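Local coordinates for periplasmic binding protein (Agrobacterium tumefaciens str. B6, PDB 5L9G) that binds the opine mannopine between its two lobes and probably delivers it to an ABC transporter for uptake, at residues A[22-28]-A[73-78]; A[121-127]-A[221-227]. All blocks are in the same frame, centred on the assembly; numbering follows the deposited sequence.

Both interactions are strand pairs that reach the mannopine site, 23-27, 76-78 and 222-226 near their C-terminal ends and 115-128 at Y121, within the strand, as in the two-lobed periplasmic binding proteins. Interaction 1 (22-28 with 73-78) is parallel, the strand axes at 9°; interaction 2 (121-127 with 221-227) is antiparallel, at 163°. Their centres lie 27 Å apart on opposite sides of the chain's centre, yet their nearest atoms come within about 5 Å without touching. Mannopine touches both: S28 and Q78 of interaction 1 approach it with polar groups; Y121 and W226 of interaction 2 lay ring faces against it, with the Y121 hydroxyl also close to the sugar chain. Strand 240-256 pairs with both 76-80 and 115-128.

Interaction 1: A[22-28]-A[73-78]; sequences DVVIASS and TWDIIQ. With MO0 (mannopine), chain C.
Parallel strands 23-27 and 76-78 lie side by side in the first lobe of this periplasmic binding protein, and their C-terminal ends deliver S28 and Q78 to the mannopine pocket. The axes run 4.8 Å apart, and the bridges I25 with I76 and A26 with I77 set the register. The ladder is regular after its first rung: A26 N donates to I76 O, and Q78 N to A26 O. At the start, V24 O accepts from two successive amides, D75 N at 2.9 Å and I76 N at 3.0 Å. The D75 side chain extends the pairing by one more rung, its OD2 receiving V24 N at 2.8 Å through the anti lone pair in a nearly straight bond (169°), while OD1 is held by the backbone N of H262.

Apolar groups pack on both faces. I25 and I76 point the same way, I25 CD1 resting 3.6 Å from I76 CG2; helix 263-273 covers this face with A266, F269 and M273. On the opposite face of the sheet from I25 and I76, A26 CB sits over the centre of one face of the W74 ring, whose NE1 is bonded to D55.

At the pocket, Q78 has CG anti to its backbone N (chi1 -179°) and bends at chi2, which turns OE1 back to S27 and NE2 toward the ligand. S27 OG donates to Q78 OE1 at 2.7 Å, in the carbonyl plane on a lone pair; W32 NE1 also bonds that oxygen, which fixes the amide with NE2 toward mannopine. The bond from Q78 NE2 to mannopine OAM is weak, bent to 135°. A water completes the link: it donates to Q78 OE1, accepts from mannopine N at 3.0 Å, and hydrogen-bonds S28 OG at 2.7 Å.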
loop_
_atom_site.group_PDB
_atom_site.type_symbol
_atom_site.label_atom_id
_atom_site.label_comp_id
_atom_site.label_asym_id
_atom_site.label_seq_id
_atom_site.Cartn_x
_atom_site.Cartn_y
_atom_site.Cartn_z
ATOM N N ASP A 22 -10.953 -9.568 23.474
ATOM C CA ASP A 22 -10.717 -9.812 22.050
ATOM C C ASP A 22 -9.346 -9.312 21.602
ATOM O O ASP A 22 -8.885 -8.275 22.083
ATOM C CB ASP A 22 -11.756 -9.060 21.201
ATOM C CG ASP A 22 -13.215 -9.436 21.390
ATOM O OD1 ASP A 22 -13.484 -10.579 21.813
ATOM O OD2 ASP A 22 -14.086 -8.601 21.056
ATOM N N VAL A 23 -8.738 -9.993 20.620
ATOM C CA VAL A 23 -7.509 -9.523 19.962
ATOM C C VAL A 23 -7.993 -8.397 19.043
ATOM O O VAL A 23 -8.990 -8.586 18.332
ATOM C CB VAL A 23 -6.775 -10.634 19.154
ATOM C CG1 VAL A 23 -5.651 -10.051 18.290
ATOM C CG2 VAL A 23 -6.237 -11.724 20.070
ATOM N N VAL A 24 -7.334 -7.224 19.074
ATOM C CA VAL A 24 -7.742 -6.114 18.210
ATOM C C VAL A 24 -6.819 -6.077 16.989
ATOM O O VAL A 24 -5.593 -5.983 17.142
ATOM C CB VAL A 24 -7.803 -4.751 18.965
ATOM C CG1 VAL A 24 -8.249 -3.622 18.033
ATOM C CG2 VAL A 24 -8.722 -4.829 20.191
ATOM N N ILE A 25 -7.411 -6.164 15.783
ATOM C CA ILE A 25 -6.658 -6.107 14.512
ATOM C C ILE A 25 -7.115 -4.894 13.695
ATOM O O ILE A 25 -8.309 -4.607 13.617
ATOM C CB ILE A 25 -6.711 -7.472 13.758
ATOM C CG1 ILE A 25 -5.798 -7.480 12.507
ATOM C CG2 ILE A 25 -8.177 -7.911 13.437
ATOM C CD1 ILE A 25 -5.335 -8.853 12.139
ATOM N N ALA A 26 -6.165 -4.155 13.115
ATOM C CA ALA A 26 -6.521 -2.966 12.380
ATOM C C ALA A 26 -5.855 -2.862 11.015
ATOM O O ALA A 26 -4.655 -3.097 10.889
ATOM C CB ALA A 26 -6.230 -1.716 13.206
ATOM N N SER A 27 -6.637 -2.493 9.999
ATOM C CA SER A 27 -6.082 -2.230 8.668
ATOM C C SER A 27 -6.667 -0.875 8.211
ATOM O O SER A 27 -7.055 -0.074 9.071
ATOM C CB SER A 27 -6.303 -3.397 7.704
ATOM O OG SER A 27 -5.735 -3.188 6.419
ATOM N N SER A 28 -6.749 -0.610 6.911
ATOM C CA SER A 28 -7.157 0.701 6.418
ATOM C C SER A 28 -8.595 0.808 5.871
ATOM O O SER A 28 -8.909 1.791 5.189
ATOM C CB SER A 28 -6.154 1.196 5.375
ATOM O OG SER A 28 -6.302 0.465 4.167
ATOM N N THR A 73 -4.378 -0.092 22.722
ATOM C CA THR A 73 -5.597 -0.893 22.551
ATOM C C THR A 73 -5.477 -1.852 21.361
ATOM O O THR A 73 -6.108 -2.901 21.365
ATOM C CB THR A 73 -6.883 -0.028 22.496
ATOM O OG1 THR A 73 -6.785 0.945 21.457
ATOM C CG2 THR A 73 -7.194 0.654 23.822
ATOM N N TRP A 74 -4.654 -1.507 20.360
ATOM C CA TRP A 74 -4.451 -2.347 19.173
ATOM C C TRP A 74 -3.460 -3.470 19.452
ATOM O O TRP A 74 -2.482 -3.265 20.179
ATOM C CB TRP A 74 -3.910 -1.499 18.016
ATOM C CG TRP A 74 -4.870 -0.485 17.464
ATOM C CD1 TRP A 74 -6.226 -0.455 17.617
ATOM C CD2 TRP A 74 -4.540 0.592 16.580
ATOM N NE1 TRP A 74 -6.756 0.602 16.917
ATOM C CE2 TRP A 74 -5.744 1.259 16.266
ATOM C CE3 TRP A 74 -3.329 1.092 16.061
ATOM C CZ2 TRP A 74 -5.776 2.392 15.450
ATOM C CZ3 TRP A 74 -3.367 2.198 15.225
ATOM C CH2 TRP A 74 -4.577 2.842 14.938
ATOM N N ASP A 75 -3.716 -4.660 18.888
ATOM C CA ASP A 75 -2.775 -5.778 19.013
ATOM C C ASP A 75 -2.001 -5.914 17.707
ATOM O O ASP A 75 -0.792 -5.658 17.676
ATOM C CB ASP A 75 -3.495 -7.084 19.362
ATOM C CG ASP A 75 -4.037 -7.101 20.782
ATOM O OD1 ASP A 75 -3.253 -6.901 21.715
ATOM O OD2 ASP A 75 -5.243 -7.201 20.937
ATOM N N ILE A 76 -2.703 -6.274 16.624
ATOM C CA ILE A 76 -2.109 -6.408 15.287
ATOM C C ILE A 76 -2.441 -5.185 14.436
ATOM O O ILE A 76 -3.605 -4.778 14.342
ATOM C CB ILE A 76 -2.570 -7.726 14.585
ATOM C CG1 ILE A 76 -2.242 -8.975 15.442
ATOM C CG2 ILE A 76 -2.002 -7.829 13.131
ATOM C CD1 ILE A 76 -2.993 -10.242 15.057
ATOM N N ILE A 77 -1.422 -4.642 13.758
ATOM C CA ILE A 77 -1.614 -3.545 12.813
ATOM C C ILE A 77 -1.119 -3.977 11.450
ATOM O O ILE A 77 -0.054 -4.613 11.345
ATOM C CB ILE A 77 -0.966 -2.198 13.259
ATOM C CG1 ILE A 77 0.546 -2.357 13.623
ATOM C CG2 ILE A 77 -1.777 -1.565 14.401
ATOM C CD1 ILE A 77 1.318 -1.036 13.839
ATOM N N GLN A 78 -1.900 -3.649 10.412
ATOM C CA GLN A 78 -1.469 -3.905 9.047
ATOM C C GLN A 78 -0.788 -2.614 8.605
ATOM O O GLN A 78 -1.415 -1.554 8.593
ATOM C CB GLN A 78 -2.646 -4.272 8.132
ATOM C CG GLN A 78 -2.213 -4.576 6.703
ATOM C CD GLN A 78 -2.164 -3.300 5.893
ATOM O OE1 GLN A 78 -3.189 -2.645 5.699
ATOM N NE2 GLN A 78 -0.975 -2.865 5.506
HETATM O OAB MO0 C . 1.594 1.605 7.048
HETATM C CAF MO0 C . 0.394 2.289 7.287
HETATM C CAG MO0 C . -0.423 2.524 6.029
HETATM O OAC MO0 C . -0.038 3.713 5.432
HETATM C CAH MO0 C . -0.467 1.349 5.082
HETATM O OAM MO0 C . -0.907 0.203 5.712
HETATM C CAI MO0 C . -1.237 1.584 3.782
HETATM O OAD MO0 C . -2.581 1.855 4.037
HETATM C CAJ MO0 C . -1.042 0.468 2.795
HETATM O OAE MO0 C . 0.320 0.341 2.505
HETATM C CAK MO0 C . -1.881 0.593 1.515
HETATM N N MO0 C . -2.591 -0.672 1.285
HETATM C CA MO0 C . -3.241 -0.732 -0.048
HETATM C C MO0 C . -4.726 -0.497 0.089
HETATM O O MO0 C . -5.194 -0.152 1.195
HETATM C CB MO0 C . -2.962 -2.018 -0.789
HETATM C CG MO0 C . -3.773 -3.185 -0.268
HETATM C CD MO0 C . -3.186 -4.511 -0.606
HETATM O OE1 MO0 C . -3.734 -5.211 -1.689
HETATM N NE2 MO0 C . -2.251 -5.032 0.024
HETATM O OXT MO0 C . -5.504 -0.575 -0.914
HETATM O O HOH W 1 -3.848 -0.642 4.036
#

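Interaction 2: A[121-127]-A[221-227]. With MO0 (mannopine), chain C.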
loop_
_atom_site.group_PDB
_atom_site.type_symbol
_atom_site.label_atom_id
_atom_site.label_comp_id
_atom_site.label_asym_id
_atom_site.label_seq_id
_atom_site.Cartn_x
_atom_site.Cartn_y
_atom_site.Cartn_z
ATOM N N TYR A 121 0.956 -5.363 -3.873
ATOM C CA TYR A 121 -0.010 -4.480 -4.522
ATOM C C TYR A 121 0.771 -3.443 -5.344
ATOM O O TYR A 121 2.002 -3.396 -5.273
ATOM C CB TYR A 121 -0.891 -3.794 -3.466
ATOM C CG TYR A 121 -0.118 -2.891 -2.528
ATOM C CD1 TYR A 121 0.558 -3.410 -1.423
ATOM C CD2 TYR A 121 -0.071 -1.513 -2.736
ATOM C CE1 TYR A 121 1.283 -2.586 -0.567
ATOM C CE2 TYR A 121 0.641 -0.679 -1.879
ATOM C CZ TYR A 121 1.300 -1.220 -0.788
ATOM O OH TYR A 121 1.984 -0.406 0.064
ATOM N N SER A 122 0.056 -2.608 -6.093
ATOM C CA SER A 122 0.697 -1.566 -6.903
ATOM C C SER A 122 0.093 -0.211 -6.586
ATOM O O SER A 122 -1.118 -0.114 -6.343
ATOM C CB SER A 122 0.522 -1.852 -8.394
ATOM O OG SER A 122 1.115 -3.066 -8.828
ATOM N N THR A 123 0.937 0.822 -6.579
ATOM C CA THR A 123 0.534 2.227 -6.485
ATOM C C THR A 123 0.645 2.661 -7.946
ATOM O O THR A 123 1.755 2.740 -8.476
ATOM C CB THR A 123 1.453 2.999 -5.556
ATOM O OG1 THR A 123 1.349 2.438 -4.245
ATOM C CG2 THR A 123 1.103 4.463 -5.509
ATOM N N LEU A 124 -0.501 2.832 -8.616
ATOM C CA LEU A 124 -0.528 3.019 -10.061
ATOM C C LEU A 124 -1.379 4.197 -10.531
ATOM O O LEU A 124 -2.110 4.782 -9.741
ATOM C CB LEU A 124 -0.992 1.675 -10.740
ATOM C CG LEU A 124 -2.312 1.033 -10.229
ATOM C CD1 LEU A 124 -3.550 1.877 -10.608
ATOM C CD2 LEU A 124 -2.495 -0.364 -10.827
ATOM N N ILE A 125 -1.313 4.487 -11.846
ATOM C CA ILE A 125 -2.046 5.569 -12.516
ATOM C C ILE A 125 -3.360 5.038 -13.062
ATOM O O ILE A 125 -3.350 4.104 -13.853
ATOM C CB ILE A 125 -1.188 6.137 -13.699
ATOM C CG1 ILE A 125 0.138 6.713 -13.198
ATOM C CG2 ILE A 125 -1.967 7.188 -14.558
ATOM C CD1 ILE A 125 1.250 6.733 -14.306
ATOM N N ALA A 126 -4.460 5.709 -12.742
ATOM C CA ALA A 126 -5.786 5.405 -13.298
ATOM C C ALA A 126 -6.331 6.706 -13.860
ATOM O O ALA A 126 -6.051 7.776 -13.307
ATOM C CB ALA A 126 -6.729 4.886 -12.209
ATOM N N TRP A 127 -7.106 6.624 -14.944
ATOM C CA TRP A 127 -7.678 7.825 -15.535
ATOM C C TRP A 127 -9.124 7.644 -15.908
ATOM O O TRP A 127 -9.599 6.519 -16.142
ATOM C CB TRP A 127 -6.854 8.320 -16.728
ATOM C CG TRP A 127 -7.041 7.504 -17.977
ATOM C CD1 TRP A 127 -8.001 7.669 -18.935
ATOM C CD2 TRP A 127 -6.277 6.345 -18.365
ATOM N NE1 TRP A 127 -7.862 6.703 -19.915
ATOM C CE2 TRP A 127 -6.798 5.893 -19.599
ATOM C CE3 TRP A 127 -5.163 5.681 -17.815
ATOM C CZ2 TRP A 127 -6.248 4.797 -20.292
ATOM C CZ3 TRP A 127 -4.615 4.602 -18.502
ATOM C CH2 TRP A 127 -5.161 4.161 -19.717
ATOM N N ASP A 221 -9.958 13.419 -12.779
ATOM C CA ASP A 221 -9.660 13.020 -14.159
ATOM C C ASP A 221 -8.595 11.949 -14.198
ATOM O O ASP A 221 -8.557 11.116 -15.096
ATOM C CB ASP A 221 -9.311 14.239 -15.021
ATOM C CG ASP A 221 -10.491 15.187 -15.131
ATOM O OD1 ASP A 221 -11.617 14.711 -15.409
ATOM O OD2 ASP A 221 -10.310 16.379 -14.863
ATOM N N MET A 222 -7.701 11.977 -13.216
ATOM C CA MET A 222 -6.644 10.967 -13.099
ATOM C C MET A 222 -6.232 10.909 -11.645
ATOM O O MET A 222 -6.411 11.887 -10.918
ATOM C CB MET A 222 -5.454 11.237 -14.032
ATOM C CG MET A 222 -4.794 12.596 -13.787
ATOM S SD MET A 222 -3.406 12.817 -14.931
ATOM C CE MET A 222 -4.258 13.351 -16.457
ATOM N N ILE A 223 -5.693 9.760 -11.220
ATOM C CA ILE A 223 -5.366 9.538 -9.803
ATOM C C ILE A 223 -4.250 8.527 -9.694
ATOM O O ILE A 223 -4.185 7.577 -10.482
ATOM C CB ILE A 223 -6.655 9.053 -9.023
ATOM C CG1 ILE A 223 -6.405 8.801 -7.523
ATOM C CG2 ILE A 223 -7.314 7.788 -9.670
ATOM C CD1 ILE A 223 -7.707 8.577 -6.718
ATOM N N ILE A 224 -3.380 8.732 -8.706
ATOM C CA ILE A 224 -2.401 7.723 -8.338
ATOM C C ILE A 224 -2.953 7.098 -7.063
ATOM O O ILE A 224 -3.071 7.774 -6.030
ATOM C CB ILE A 224 -0.958 8.237 -8.140
ATOM C CG1 ILE A 224 -0.410 8.890 -9.432
ATOM C CG2 ILE A 224 -0.064 7.049 -7.695
ATOM C CD1 ILE A 224 0.829 9.778 -9.209
ATOM N N THR A 225 -3.316 5.817 -7.142
ATOM C CA THR A 225 -3.821 5.090 -5.965
ATOM C C THR A 225 -3.521 3.580 -6.137
ATOM O O THR A 225 -2.831 3.170 -7.075
ATOM C CB THR A 225 -5.309 5.453 -5.636
ATOM O OG1 THR A 225 -5.674 4.930 -4.347
ATOM C CG2 THR A 225 -6.292 4.961 -6.711
ATOM N N TRP A 226 -4.041 2.778 -5.217
ATOM C CA TRP A 226 -3.770 1.347 -5.138
ATOM C C TRP A 226 -4.656 0.538 -6.092
ATOM O O TRP A 226 -5.854 0.789 -6.196
ATOM C CB TRP A 226 -3.851 0.908 -3.659
ATOM C CG TRP A 226 -2.953 1.777 -2.797
ATOM C CD1 TRP A 226 -1.622 2.021 -2.997
ATOM C CD2 TRP A 226 -3.308 2.453 -1.580
ATOM N NE1 TRP A 226 -1.131 2.846 -2.002
ATOM C CE2 TRP A 226 -2.138 3.095 -1.096
ATOM C CE3 TRP A 226 -4.507 2.592 -0.850
ATOM C CZ2 TRP A 226 -2.138 3.889 0.052
ATOM C CZ3 TRP A 226 -4.485 3.299 0.348
ATOM C CH2 TRP A 226 -3.315 3.946 0.788
ATOM N N GLY A 227 -4.024 -0.398 -6.805
ATOM C CA GLY A 227 -4.652 -1.219 -7.844
ATOM C C GLY A 227 -5.954 -1.898 -7.457
ATOM O O GLY A 227 -6.887 -1.968 -8.261
HETATM O OAB MO0 C . 1.594 1.605 7.048
HETATM C CAF MO0 C . 0.394 2.289 7.287
HETATM C CAG MO0 C . -0.423 2.524 6.029
HETATM O OAC MO0 C . -0.038 3.713 5.432
HETATM C CAH MO0 C . -0.467 1.349 5.082
HETATM O OAM MO0 C . -0.907 0.203 5.712
HETATM C CAI MO0 C . -1.237 1.584 3.782
HETATM O OAD MO0 C . -2.581 1.855 4.037
HETATM C CAJ MO0 C . -1.042 0.468 2.795
HETATM O OAE MO0 C . 0.320 0.341 2.505
HETATM C CAK MO0 C . -1.881 0.593 1.515
HETATM N N MO0 C . -2.591 -0.672 1.285
HETATM C CA MO0 C . -3.241 -0.732 -0.048
HETATM C C MO0 C . -4.726 -0.497 0.089
HETATM O O MO0 C . -5.194 -0.152 1.195
HETATM C CB MO0 C . -2.962 -2.018 -0.789
HETATM C CG MO0 C . -3.773 -3.185 -0.268
HETATM C CD MO0 C . -3.186 -4.511 -0.606
HETATM O OE1 MO0 C . -3.734 -5.211 -1.689
HETATM N NE2 MO0 C . -2.251 -5.032 0.024
HETATM O OXT MO0 C . -5.504 -0.575 -0.914
HETATM O O HOH W 2 1.625 4.128 -2.018
#
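W226 closes an antiparallel strand pair in the second lobe of the binding protein, ending strand 222-226 at the N-cap of helix 227-235 and paired with T123 across the ladder, its side chain alongside that of Y121. Its CB lies 3.5 Å from mannopine OXT. With CG anti to its carbonyl carbon (chi1 -53°), CD1 comes 3.2 Å from T123 OG1 and also meets Y121 CE2; CD2 lies against mannopine CA, and CE2 against CAK. The tyrosine presents its edge to the indole face in an offset edge-to-face pair, the planes at 90°. At the indole edge, NE1 donates to a water at 3.0 Å; this water also bonds T123 OG1, and both oxygens lie in the ring plane. Along the benzene side, CE3 approaches the mannopine carboxylate carbon C to 3.2 Å, CZ3 meets carboxylate O, and CZ2 and CH2 face CAK, which sits 3.5 Å above the plane near the rim. W156 and W205 add further edge-to-face contacts.

Y121 turns a face to the same ligand, with mannopine CB over it, offset toward the rim.

Behind the pocket, the hydrogen-bonded pairs L124 with T225 and A126 with I223 carry the ladder. T123 CG2 meets I224 CG2 at 3.6 Å on the face that holds W226, while A126 CB meets I223 CG2 on the other. At the helix start, G227 N donates to S122 O at 3.0 Å, and L124 CD2 packs 3.8 Å from G227 CA.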